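Local coordinates for phosphotriesterase homology protein (Escherichia coli, PDB 1BF6) that hydrolyses phosphorylated glyceryl acetates, and also aromatic acetates and propionates, as a two-zinc enzyme of the phosphotriesterase family, at residues A10-H15 and L239-T244; S159-G164 and K189-N194; A123-S128 and K138-A143; D41-G46 and T72-V77. All coordinates share one frame; numbering follows the deposited sequence.

Contact 1: A10-H15 and L239-T244. With ZN (zinc ion), chain C; SO4 (sulfate ion), chain F.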
loop_
_atom_site.group_PDB
_atom_site.type_symbol
_atom_site.label_atom_id
_atom_site.label_comp_id
_atom_site.label_asym_id
_atom_site.label_seq_id
_atom_site.Cartn_x
_atom_site.Cartn_y
_atom_site.Cartn_z
ATOM N N ALA A 10 -4.589 -0.666 4.227
ATOM C CA ALA A 10 -4.146 0.215 3.141
ATOM C C ALA A 10 -2.997 -0.221 2.235
ATOM O O ALA A 10 -2.782 0.394 1.188
ATOM C CB ALA A 10 -3.844 1.601 3.714
ATOM N N HIS A 11 -2.273 -1.271 2.614
ATOM C CA HIS A 11 -1.119 -1.713 1.820
ATOM C C HIS A 11 -0.762 -3.162 2.102
ATOM O O HIS A 11 -0.052 -3.453 3.063
ATOM C CB HIS A 11 0.088 -0.840 2.147
ATOM C CG HIS A 11 1.265 -1.078 1.251
ATOM N ND1 HIS A 11 1.785 -0.122 0.399
ATOM C CD2 HIS A 11 2.017 -2.194 1.064
ATOM C CE1 HIS A 11 2.810 -0.660 -0.262
ATOM N NE2 HIS A 11 2.987 -1.910 0.106
ATOM N N GLU A 12 -1.217 -4.050 1.232
ATOM C CA GLU A 12 -0.969 -5.474 1.385
ATOM C C GLU A 12 -0.693 -6.163 0.060
ATOM O O GLU A 12 -0.892 -5.596 -1.020
ATOM C CB GLU A 12 -2.199 -6.153 1.998
ATOM C CG GLU A 12 -2.593 -5.654 3.377
ATOM C CD GLU A 12 -1.499 -5.826 4.402
ATOM O OE1 GLU A 12 -0.644 -6.726 4.248
ATOM O OE2 GLU A 12 -1.487 -5.053 5.375
ATOM N N HIS A 13 -0.231 -7.404 0.161
ATOM C CA HIS A 13 0.003 -8.241 -0.997
ATOM C C HIS A 13 -0.692 -9.548 -0.710
ATOM O O HIS A 13 -0.515 -10.100 0.375
ATOM C CB HIS A 13 1.491 -8.502 -1.202
ATOM C CG HIS A 13 2.261 -7.275 -1.539
ATOM N ND1 HIS A 13 2.311 -6.724 -2.801
ATOM C CD2 HIS A 13 2.942 -6.425 -0.736
ATOM C CE1 HIS A 13 2.990 -5.583 -2.724
ATOM N NE2 HIS A 13 3.391 -5.367 -1.491
ATOM N N LEU A 14 -1.551 -9.983 -1.628
ATOM C CA LEU A 14 -2.253 -11.260 -1.508
ATOM C C LEU A 14 -1.578 -12.263 -2.440
ATOM O O LEU A 14 -1.541 -13.467 -2.166
ATOM C CB LEU A 14 -3.728 -11.104 -1.862
ATOM C CG LEU A 14 -4.450 -10.137 -0.921
ATOM C CD1 LEU A 14 -5.928 -10.140 -1.247
ATOM C CD2 LEU A 14 -4.216 -10.558 0.522
ATOM N N HIS A 15 -1.094 -11.760 -3.575
ATOM C CA HIS A 15 -0.383 -12.589 -4.521
ATOM C C HIS A 15 0.721 -11.761 -5.148
ATOM O O HIS A 15 0.474 -10.883 -5.978
ATOM C CB HIS A 15 -1.285 -13.172 -5.605
ATOM C CG HIS A 15 -0.553 -14.064 -6.560
ATOM N ND1 HIS A 15 0.441 -13.600 -7.394
ATOM C CD2 HIS A 15 -0.644 -15.396 -6.789
ATOM C CE1 HIS A 15 0.933 -14.608 -8.096
ATOM N NE2 HIS A 15 0.291 -15.708 -7.748
ATOM N N LEU A 239 -3.104 2.664 7.970
ATOM C CA LEU A 239 -2.296 1.561 8.502
ATOM C C LEU A 239 -2.343 0.260 7.722
ATOM O O LEU A 239 -3.321 -0.028 7.033
ATOM C CB LEU A 239 -2.776 1.246 9.937
ATOM C CG LEU A 239 -2.980 2.395 10.939
ATOM C CD1 LEU A 239 -3.643 1.850 12.210
ATOM C CD2 LEU A 239 -1.677 3.066 11.281
ATOM N N SER A 240 -1.285 -0.546 7.890
ATOM C CA SER A 240 -1.183 -1.863 7.262
ATOM C C SER A 240 0.042 -2.666 7.750
ATOM O O SER A 240 0.835 -2.174 8.556
ATOM C CB SER A 240 -1.179 -1.754 5.727
ATOM O OG SER A 240 -2.256 -2.503 5.174
ATOM N N MET A 241 0.168 -3.894 7.247
ATOM C CA MET A 241 1.258 -4.819 7.597
ATOM C C MET A 241 2.273 -5.015 6.453
ATOM O O MET A 241 3.427 -5.410 6.679
ATOM C CB MET A 241 0.669 -6.202 7.921
ATOM C CG MET A 241 -0.409 -6.228 9.005
ATOM S SD MET A 241 0.253 -5.737 10.563
ATOM C CE MET A 241 1.341 -7.120 10.886
ATOM N N ASP A 242 1.823 -4.765 5.222
ATOM C CA ASP A 242 2.644 -4.973 4.025
ATOM C C ASP A 242 3.200 -6.412 3.998
ATOM O O ASP A 242 4.425 -6.606 3.902
ATOM C CB ASP A 242 3.794 -3.963 3.942
ATOM C CG ASP A 242 4.546 -4.036 2.618
ATOM O OD1 ASP A 242 3.995 -4.598 1.644
ATOM O OD2 ASP A 242 5.683 -3.557 2.569
ATOM N N ILE A 243 2.308 -7.400 4.147
ATOM C CA ILE A 243 2.694 -8.820 4.104
ATOM C C ILE A 243 3.245 -9.087 2.692
ATOM O O ILE A 243 2.622 -8.701 1.693
ATOM C CB ILE A 243 1.490 -9.758 4.386
ATOM C CG1 ILE A 243 0.985 -9.571 5.824
ATOM C CG2 ILE A 243 1.861 -11.206 4.123
ATOM C CD1 ILE A 243 2.036 -9.804 6.889
ATOM N N THR A 244 4.408 -9.736 2.626
ATOM C CA THR A 244 5.077 -10.017 1.353
ATOM C C THR A 244 5.678 -11.425 1.232
ATOM O O THR A 244 6.022 -11.850 0.132
ATOM C CB THR A 244 6.251 -9.026 1.121
ATOM O OG1 THR A 244 7.196 -9.142 2.193
ATOM C CG2 THR A 244 5.771 -7.574 1.051
HETATM ZN ZN ZN C . 4.307 -3.645 -0.553
HETATM S S SO4 F . 10.410 -7.652 3.363
HETATM O O1 SO4 F . 11.700 -8.311 3.550
HETATM O O2 SO4 F . 9.768 -8.172 2.081
HETATM O O3 SO4 F . 9.411 -7.935 4.519
HETATM O O4 SO4 F . 10.619 -6.140 3.321
#

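Contact 2: S159-G164 and K189-N194. With SO4 (sulfate ion), chain E.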
loop_
_atom_site.group_PDB
_atom_site.type_symbol
_atom_site.label_atom_id
_atom_site.label_comp_id
_atom_site.label_asym_id
_atom_site.label_seq_id
_atom_site.Cartn_x
_atom_site.Cartn_y
_atom_site.Cartn_z
ATOM N N SER A 159 11.590 3.743 0.091
ATOM C CA SER A 159 12.586 2.770 0.535
ATOM C C SER A 159 13.167 3.222 1.866
ATOM O O SER A 159 13.854 4.240 1.952
ATOM C CB SER A 159 13.674 2.607 -0.526
ATOM O OG SER A 159 13.194 1.805 -1.587
ATOM N N PHE A 160 12.856 2.466 2.915
ATOM C CA PHE A 160 13.320 2.791 4.258
ATOM C C PHE A 160 12.954 4.209 4.680
ATOM O O PHE A 160 13.760 4.935 5.270
ATOM C CB PHE A 160 14.815 2.489 4.401
ATOM C CG PHE A 160 15.123 1.033 4.226
ATOM C CD1 PHE A 160 14.720 0.113 5.196
ATOM C CD2 PHE A 160 15.713 0.566 3.055
ATOM C CE1 PHE A 160 14.890 -1.253 5.005
ATOM C CE2 PHE A 160 15.892 -0.803 2.846
ATOM C CZ PHE A 160 15.477 -1.716 3.825
ATOM N N SER A 161 11.714 4.579 4.353
ATOM C CA SER A 161 11.145 5.884 4.690
ATOM C C SER A 161 11.889 7.094 4.135
ATOM O O SER A 161 11.883 8.161 4.750
ATOM C CB SER A 161 10.987 6.004 6.215
ATOM O OG SER A 161 10.229 4.913 6.713
ATOM N N THR A 162 12.520 6.934 2.967
ATOM C CA THR A 162 13.264 8.039 2.346
ATOM C C THR A 162 12.578 8.542 1.071
ATOM O O THR A 162 11.839 7.800 0.432
ATOM C CB THR A 162 14.709 7.627 1.922
ATOM O OG1 THR A 162 14.640 6.630 0.888
ATOM C CG2 THR A 162 15.494 7.091 3.106
ATOM N N MET A 163 12.833 9.810 0.741
ATOM C CA MET A 163 12.341 10.463 -0.478
ATOM C C MET A 163 10.850 10.783 -0.602
ATOM O O MET A 163 10.401 11.188 -1.675
ATOM C CB MET A 163 12.795 9.678 -1.725
ATOM C CG MET A 163 14.277 9.283 -1.719
ATOM S SD MET A 163 15.383 10.624 -1.316
ATOM C CE MET A 163 15.366 11.507 -2.878
ATOM N N GLY A 164 10.090 10.631 0.484
ATOM C CA GLY A 164 8.670 10.929 0.441
ATOM C C GLY A 164 8.362 12.355 0.006
ATOM O O GLY A 164 7.522 12.558 -0.874
ATOM N N LYS A 189 11.709 4.241 10.409
ATOM C CA LYS A 189 12.717 4.998 11.148
ATOM C C LYS A 189 12.017 6.181 11.822
ATOM O O LYS A 189 10.828 6.420 11.571
ATOM C CB LYS A 189 13.808 5.523 10.203
ATOM C CG LYS A 189 13.327 6.592 9.243
ATOM C CD LYS A 189 14.478 7.232 8.517
ATOM C CE LYS A 189 13.977 8.164 7.438
ATOM N NZ LYS A 189 15.110 8.719 6.666
ATOM N N ASP A 190 12.730 6.872 12.717
ATOM C CA ASP A 190 12.194 8.054 13.391
ATOM C C ASP A 190 12.045 8.996 12.205
ATOM O O ASP A 190 13.037 9.448 11.634
ATOM C CB ASP A 190 13.196 8.608 14.421
ATOM C CG ASP A 190 13.378 7.681 15.645
ATOM O OD1 ASP A 190 12.610 6.711 15.797
ATOM O OD2 ASP A 190 14.295 7.931 16.464
ATOM N N ASN A 191 10.801 9.254 11.825
ATOM C CA ASN A 191 10.508 10.037 10.629
ATOM C C ASN A 191 9.452 11.135 10.846
ATOM O O ASN A 191 8.807 11.578 9.893
ATOM C CB ASN A 191 10.010 9.011 9.591
ATOM C CG ASN A 191 10.107 9.494 8.146
ATOM O OD1 ASN A 191 9.379 8.999 7.287
ATOM N ND2 ASN A 191 11.033 10.402 7.865
ATOM N N LEU A 192 9.308 11.611 12.082
ATOM C CA LEU A 192 8.293 12.625 12.381
ATOM C C LEU A 192 8.393 13.925 11.585
ATOM O O LEU A 192 7.395 14.394 11.042
ATOM C CB LEU A 192 8.240 12.927 13.885
ATOM C CG LEU A 192 6.983 13.657 14.353
ATOM C CD1 LEU A 192 5.736 12.871 13.967
ATOM C CD2 LEU A 192 7.047 13.861 15.855
ATOM N N ASP A 193 9.592 14.488 11.480
ATOM C CA ASP A 193 9.755 15.744 10.751
ATOM C C ASP A 193 9.220 15.648 9.340
ATOM O O ASP A 193 8.359 16.436 8.955
ATOM C CB ASP A 193 11.210 16.197 10.751
ATOM C CG ASP A 193 11.687 16.587 12.133
ATOM O OD1 ASP A 193 10.900 17.213 12.885
ATOM O OD2 ASP A 193 12.842 16.258 12.476
ATOM N N ASN A 194 9.676 14.640 8.601
ATOM C CA ASN A 194 9.218 14.445 7.234
ATOM C C ASN A 194 7.713 14.194 7.173
ATOM O O ASN A 194 7.033 14.719 6.304
ATOM C CB ASN A 194 9.940 13.267 6.580
ATOM C CG ASN A 194 11.382 13.580 6.188
ATOM O OD1 ASN A 194 12.148 12.660 5.897
ATOM N ND2 ASN A 194 11.756 14.860 6.177
HETATM S S SO4 E . 15.102 11.158 3.780
HETATM O O1 SO4 E . 16.460 10.699 4.062
HETATM O O2 SO4 E . 14.827 11.068 2.278
HETATM O O3 SO4 E . 14.021 10.299 4.492
HETATM O O4 SO4 E . 14.946 12.587 4.299
#

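Contact 3: A123-S128 and K138-A143. With ZN (zinc ion), chain C; ZN (zinc ion), chain D.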
loop_
_atom_site.group_PDB
_atom_site.type_symbol
_atom_site.label_atom_id
_atom_site.label_comp_id
_atom_site.label_asym_id
_atom_site.label_seq_id
_atom_site.Cartn_x
_atom_site.Cartn_y
_atom_site.Cartn_z
ATOM N N ALA A 123 -0.469 2.076 -8.123
ATOM C CA ALA A 123 0.343 1.750 -6.943
ATOM C C ALA A 123 1.196 0.496 -7.169
ATOM O O ALA A 123 0.890 -0.181 -8.124
ATOM C CB ALA A 123 -0.653 1.349 -5.832
ATOM N N GLU A 124 2.014 -0.087 -6.291
ATOM C CA GLU A 124 2.849 0.654 -5.453
ATOM C C GLU A 124 3.991 1.297 -6.250
ATOM O O GLU A 124 4.717 0.498 -6.855
ATOM C CB GLU A 124 3.399 0.121 -4.103
ATOM C CG GLU A 124 4.249 -1.157 -4.267
ATOM C CD GLU A 124 4.717 -1.546 -2.811
ATOM O OE1 GLU A 124 5.345 -0.583 -2.483
ATOM O OE2 GLU A 124 4.278 -2.671 -2.722
ATOM N N ILE A 125 3.975 2.609 -6.450
ATOM C CA ILE A 125 5.029 3.215 -7.239
ATOM C C ILE A 125 6.128 3.689 -6.319
ATOM O O ILE A 125 5.918 4.529 -5.442
ATOM C CB ILE A 125 4.474 4.288 -8.224
ATOM C CG1 ILE A 125 3.854 5.461 -7.487
ATOM C CG2 ILE A 125 3.379 3.650 -9.118
ATOM C CD1 ILE A 125 3.460 6.609 -8.426
ATOM N N GLY A 126 7.299 3.080 -6.475
ATOM C CA GLY A 126 8.393 3.419 -5.595
ATOM C C GLY A 126 9.638 4.098 -6.108
ATOM O O GLY A 126 9.858 4.281 -7.312
ATOM N N THR A 127 10.428 4.535 -5.141
ATOM C CA THR A 127 11.702 5.167 -5.399
ATOM C C THR A 127 12.748 4.376 -4.610
ATOM O O THR A 127 12.409 3.612 -3.690
ATOM C CB THR A 127 11.706 6.656 -4.994
ATOM O OG1 THR A 127 11.199 6.797 -3.662
ATOM C CG2 THR A 127 10.850 7.486 -5.967
ATOM N N SER A 128 14.010 4.526 -4.997
ATOM C CA SER A 128 15.103 3.809 -4.349
ATOM C C SER A 128 15.509 4.455 -3.027
ATOM O O SER A 128 15.032 5.537 -2.679
ATOM C CB SER A 128 16.306 3.722 -5.303
ATOM O OG SER A 128 16.003 2.888 -6.407
ATOM N N LYS A 138 10.469 8.927 -14.291
ATOM C CA LYS A 138 9.633 8.700 -15.470
ATOM C C LYS A 138 8.355 7.956 -15.081
ATOM O O LYS A 138 7.261 8.282 -15.555
ATOM C CB LYS A 138 10.416 7.884 -16.495
ATOM C CG LYS A 138 9.735 7.641 -17.821
ATOM C CD LYS A 138 10.601 6.670 -18.626
ATOM C CE LYS A 138 10.214 6.594 -20.078
ATOM N NZ LYS A 138 11.185 5.697 -20.785
ATOM N N VAL A 139 8.490 6.941 -14.223
ATOM C CA VAL A 139 7.311 6.198 -13.779
ATOM C C VAL A 139 6.366 7.124 -12.968
ATOM O O VAL A 139 5.157 7.089 -13.156
ATOM C CB VAL A 139 7.708 4.921 -12.980
ATOM C CG1 VAL A 139 6.490 4.354 -12.219
ATOM C CG2 VAL A 139 8.230 3.844 -13.952
ATOM N N PHE A 140 6.923 7.952 -12.091
ATOM C CA PHE A 140 6.109 8.882 -11.314
ATOM C C PHE A 140 5.402 9.911 -12.219
ATOM O O PHE A 140 4.260 10.298 -11.959
ATOM C CB PHE A 140 6.946 9.572 -10.244
ATOM C CG PHE A 140 6.939 8.852 -8.916
ATOM C CD1 PHE A 140 7.616 7.646 -8.755
ATOM C CD2 PHE A 140 6.210 9.358 -7.838
ATOM C CE1 PHE A 140 7.567 6.943 -7.540
ATOM C CE2 PHE A 140 6.157 8.662 -6.617
ATOM C CZ PHE A 140 6.836 7.452 -6.470
ATOM N N ILE A 141 6.063 10.339 -13.296
ATOM C CA ILE A 141 5.426 11.289 -14.217
ATOM C C ILE A 141 4.269 10.596 -14.945
ATOM O O ILE A 141 3.186 11.171 -15.100
ATOM C CB ILE A 141 6.445 11.905 -15.207
ATOM C CG1 ILE A 141 7.419 12.776 -14.427
ATOM C CG2 ILE A 141 5.713 12.749 -16.272
ATOM C CD1 ILE A 141 8.668 13.163 -15.172
ATOM N N ALA A 142 4.481 9.340 -15.342
ATOM C CA ALA A 142 3.454 8.557 -16.008
ATOM C C ALA A 142 2.269 8.373 -15.058
ATOM O O ALA A 142 1.121 8.424 -15.480
ATOM C CB ALA A 142 4.009 7.198 -16.424
ATOM N N ALA A 143 2.566 8.150 -13.777
ATOM C CA ALA A 143 1.526 7.961 -12.764
ATOM C C ALA A 143 0.683 9.241 -12.673
ATOM O O ALA A 143 -0.545 9.175 -12.675
ATOM C CB ALA A 143 2.160 7.625 -11.408
HETATM ZN ZN ZN C . 4.307 -3.645 -0.553
HETATM ZN ZN ZN D . 6.603 -1.219 -0.794
#

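Contact 4: D41-G46 and T72-V77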
loop_
_atom_site.group_PDB
_atom_site.type_symbol
_atom_site.label_atom_id
_atom_site.label_comp_id
_atom_site.label_asym_id
_atom_site.label_seq_id
_atom_site.Cartn_x
_atom_site.Cartn_y
_atom_site.Cartn_z
ATOM N N ASP A 41 -9.958 -14.570 8.785
ATOM C CA ASP A 41 -9.565 -14.089 10.115
ATOM C C ASP A 41 -9.736 -12.566 10.173
ATOM O O ASP A 41 -10.180 -12.012 11.180
ATOM C CB ASP A 41 -8.097 -14.433 10.417
ATOM C CG ASP A 41 -7.837 -15.937 10.524
ATOM O OD1 ASP A 41 -8.790 -16.745 10.431
ATOM O OD2 ASP A 41 -6.654 -16.304 10.688
ATOM N N LEU A 42 -9.346 -11.893 9.094
ATOM C CA LEU A 42 -9.485 -10.446 9.024
ATOM C C LEU A 42 -10.964 -10.051 9.115
ATOM O O LEU A 42 -11.311 -9.101 9.815
ATOM C CB LEU A 42 -8.891 -9.903 7.717
ATOM C CG LEU A 42 -7.374 -9.787 7.576
ATOM C CD1 LEU A 42 -7.056 -9.233 6.179
ATOM C CD2 LEU A 42 -6.795 -8.889 8.655
ATOM N N MET A 43 -11.814 -10.794 8.412
ATOM C CA MET A 43 -13.258 -10.544 8.374
ATOM C C MET A 43 -13.871 -10.591 9.781
ATOM O O MET A 43 -14.737 -9.779 10.112
ATOM C CB MET A 43 -13.958 -11.581 7.473
ATOM C CG MET A 43 -13.598 -11.547 5.977
ATOM S SD MET A 43 -14.439 -10.249 5.084
ATOM C CE MET A 43 -15.982 -11.029 4.723
ATOM N N THR A 44 -13.400 -11.514 10.622
ATOM C CA THR A 44 -13.936 -11.630 11.989
ATOM C C THR A 44 -13.596 -10.413 12.868
ATOM O O THR A 44 -14.300 -10.117 13.841
ATOM C CB THR A 44 -13.487 -12.964 12.675
ATOM O OG1 THR A 44 -12.188 -12.781 13.252
ATOM C CG2 THR A 44 -13.388 -14.096 11.658
ATOM N N ARG A 45 -12.539 -9.692 12.508
ATOM C CA ARG A 45 -12.118 -8.512 13.256
ATOM C C ARG A 45 -12.623 -7.206 12.624
ATOM O O ARG A 45 -12.092 -6.130 12.916
ATOM C CB ARG A 45 -10.594 -8.441 13.356
ATOM C CG ARG A 45 -9.916 -9.672 13.893
ATOM C CD ARG A 45 -10.095 -9.840 15.386
ATOM N NE ARG A 45 -9.395 -11.046 15.812
ATOM C CZ ARG A 45 -9.837 -11.894 16.730
ATOM N NH1 ARG A 45 -10.990 -11.678 17.355
ATOM N NH2 ARG A 45 -9.149 -12.996 16.979
ATOM N N GLY A 46 -13.592 -7.322 11.720
ATOM C CA GLY A 46 -14.187 -6.143 11.099
ATOM C C GLY A 46 -13.602 -5.606 9.805
ATOM O O GLY A 46 -14.045 -4.565 9.307
ATOM N N THR A 72 -13.969 -15.802 0.271
ATOM C CA THR A 72 -14.099 -15.152 1.577
ATOM C C THR A 72 -15.057 -13.958 1.708
ATOM O O THR A 72 -15.445 -13.594 2.821
ATOM C CB THR A 72 -12.717 -14.691 2.056
ATOM O OG1 THR A 72 -12.238 -13.641 1.201
ATOM C CG2 THR A 72 -11.725 -15.839 1.994
ATOM N N GLY A 73 -15.413 -13.324 0.593
ATOM C CA GLY A 73 -16.299 -12.176 0.667
ATOM C C GLY A 73 -15.564 -10.877 0.954
ATOM O O GLY A 73 -16.176 -9.808 1.023
ATOM N N ILE A 74 -14.250 -10.949 1.145
ATOM C CA ILE A 74 -13.501 -9.732 1.398
ATOM C C ILE A 74 -13.401 -8.973 0.064
ATOM O O ILE A 74 -13.580 -9.561 -1.004
ATOM C CB ILE A 74 -12.101 -10.018 1.991
ATOM C CG1 ILE A 74 -11.612 -8.780 2.756
ATOM C CG2 ILE A 74 -11.126 -10.477 0.894
ATOM C CD1 ILE A 74 -10.414 -9.008 3.623
ATOM N N ASN A 75 -13.249 -7.654 0.143
ATOM C CA ASN A 75 -13.126 -6.841 -1.064
ATOM C C ASN A 75 -11.664 -6.488 -1.301
ATOM O O ASN A 75 -10.988 -5.958 -0.422
ATOM C CB ASN A 75 -13.961 -5.561 -0.969
ATOM C CG ASN A 75 -13.893 -4.736 -2.249
ATOM O OD1 ASN A 75 -13.442 -3.587 -2.245
ATOM N ND2 ASN A 75 -14.335 -5.331 -3.356
ATOM N N VAL A 76 -11.180 -6.773 -2.502
ATOM C CA VAL A 76 -9.793 -6.484 -2.829
ATOM C C VAL A 76 -9.677 -5.423 -3.929
ATOM O O VAL A 76 -10.249 -5.581 -5.011
ATOM C CB VAL A 76 -9.058 -7.753 -3.303
ATOM C CG1 VAL A 76 -7.633 -7.411 -3.700
ATOM C CG2 VAL A 76 -9.066 -8.817 -2.197
ATOM N N VAL A 77 -8.957 -4.346 -3.634
ATOM C CA VAL A 77 -8.735 -3.296 -4.615
ATOM C C VAL A 77 -7.365 -3.546 -5.245
ATOM O O VAL A 77 -6.343 -3.458 -4.565
ATOM C CB VAL A 77 -8.750 -1.886 -3.981
ATOM C CG1 VAL A 77 -8.424 -0.824 -5.045
ATOM C CG2 VAL A 77 -10.120 -1.614 -3.336
#

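Contact 1: A10-H15 and L239-T244
The tight part of this buried contact is a carboxylate wrapped by backbone. Glu12 has CG beside its own nitrogen and a bend at chi2, so that its end reaches the loop after Leu239. Glu12 OE2 takes the hydroxyl of Ser240, OG at 2.7 Å and above the carboxylate plane, and on its syn lone pair Met241 N at 2.8 Å. Asp242 N adds a weak bond to the same oxygen. Glu12 OE1 meets Ile243 N at 3.0 Å along an almost straight N-H (170°). With this many donors the buried carboxylate is likely to stay ionised, which suits glutamate to the place. Ser240 OG works twice, for it also accepts His11 N at 2.8 Å, and Ala10 N bonds to Leu239 O.

On the other side of the backbone lies the zinc. His11 NE2 binds it at 2.3 Å, His13 NE2 at 2.2 Å and Asp242 OD1 at 2.4 Å; Glu124 supplies the fourth protein ligand. The carboxylate of Asp242 is turned 80° from the His11 ring but only 44° from that of His13, whose ND1 is bonded to Thr54.

Packing loosens toward Thr244, which is partly exposed and adds little surface. Thr244 CG2 touches His13 CD2 at 3.5 Å, obliquely to the ring, while OG1 gives its hydrogen to a sulfate ion, probably from the crystallisation liquor, that Lys212 and Tyr215 also hold. A His-x-His pair at the end of the first strand, with an aspartate just beyond the last, is the metal-binding signature of the TIM-barrel metallo-dependent hydrolases.

Contact 2: S159-G164 and K189-N194
Lys189 lays its aliphatic shaft along Ser161, CG resting 3.9 Å from Ser161 CB and CE 3.4 Å from Ser161 O. Its CG takes the crowded position between backbone N and carbonyl carbon (chi1 68°), after which the chain runs fully extended and carries the ammonium past the loop to a sulfate ion. There Lys189 NZ bonds to sulfate O3 at 2.9 Å. The same ion receives Met163 N on O2 at 2.8 Å, nearly in line (163°); Met163 is the N-cap residue of helix 164-173, so the anion lies by a helix start, whose dipole would probably favour it.

A small residue suits this place, since Lys189 CG and Asn191 OD1 both lie close to Ser161 CB, the latter at 3.6 Å. Ser161 OG turns elsewhere, bonding to His185 O and Leu188 N in the chain just before 189-194. Loop 159-164 is held in shape by Thr162, whose OG1 and N both bond to Ser159 O, the hydroxyl at 2.7 Å in the carbonyl plane. Across the way, Asn191 ND2 makes a weak bond to Asn194 OD1 at the start of helix 192-200.

An alanine in place of Lys189 would remove the shaft over Ser161 and the ammonium, and would probably weaken sulfate binding here.

No hydrogen bond passes between the two segments. Van der Waals contact, partly of carbon against oxygen, and a shared anion, probably from the crystallisation liquor, join them. The arrangement is consistent with a rim spot that can hold an oxyanion, where the lysine charge probably offsets the nearby Ser161 O.

Contact 3: A123-S128 and K138-A143
Glu124 OE1 is the best-held polar atom, gripped by one zinc at 2.2 Å, while OE2 of the same carboxylate takes the other zinc at 2.4 Å. The carboxylate thus bridges the metals from strand 122-126 of a beta-alpha-beta unit in the TIM barrel; helix 134-150 is its crossover, and the axes of the two segments pass 8.9 Å apart at 143°. Since side chains alternate along a strand, Glu124 faces the metals and Ile125 the helix.

Ile125 carries the packing. With CG1 in the crowded position between backbone N and carbonyl carbon (chi1 64°), it sends CD1 over the centre of the Phe140 ring, 3.8 Å from the centroid and 10° off the normal, a CH-pi contact. Its other branch, CG2, faces Val139 CG1 more loosely at 4.4 Å. A flat ring suits position 140, for it touches Ile125 on one face and also reaches Gln167, Leu170 and Leu171 of helix 164-173. Gly126 O lies in the ring plane, at the edge, 3.5 Å from Phe140 CE1, and Ile125 O meets Phe140 CZ at 3.2 Å. Thr127 offers its methyl to the ring and keeps OG1 for Gln167. The tightest carbon pair is Ile125 CD1 to Ala143 CB, 3.4 Å.

Contact 4: D41-G46 and T72-V77
Met43 leaves helix 32-44 with CB directed at the chain that follows helix 62-72, and its CG, anti to the carbonyl carbon, comes no closer than 4.2 Å to Thr72 O. A bend at chi2 (-79°) then brings SD against Ile74, 3.8 Å from its CA and 3.9 Å from its CB. The second bend, at chi3 (-84°), folds the methyl back, so that Met43 CE sits 3.2 Å from Thr72 O and also touches the carbonyl carbon of Gly73. A flexible, unbranched thioether suits this place, since its two bends let SD lie on Ile74 and CE on Thr72 O. Gly73 is equally apt: it leaves the helix with positive phi (85°), and a CB there would crowd its own chain and lie against Met43 CE.

These pieces belong to the outer layer of the TIM barrel, where helix 32-44 packs outside the parallel strands 47-52 and 75-80. An alanine in place of Met43 would take away CG, the sulfur and the methyl, and would probably leave Ile74 and the Thr72-Gly73 turn less well packed against the helix.

Deeper in, Leu42 CD1 meets Ile74 CD1 at 4.2 Å, and Ile74 in turn rests on Val50 of the sheet. Thr72 OG1 bonds to Val68 O within its own helix and receives a weak bond from Ile74 N. Helix 32-44 ends in a Schellman motif, Gly46 N reaching Met43 O at 3.2 Å and Val47 N reaching Leu42 O, with Gly46 as the C-prime residue.

The two-zinc centre joins contacts 1 and 3. Although their centres are about 18 Å apart, both supply ligands to the same zinc, and His13 NE2 lies 3.1 Å from Glu124 OE2; Glu124 then reaches the second zinc, completed by His157 and His185. Contact 2 sits farther out, touching contact 3 where Ser159 OG probably bonds to Thr127 O at 2.9 Å; that same hydroxyl bonds to the zinc ligand His157. Contact 4 lies on the opposite side of the chain's centre from contact 2, about 30 Å away between centres, and touches contact 1 by packing, Leu14 CD1 on Val76 CG2 at 3.5 Å.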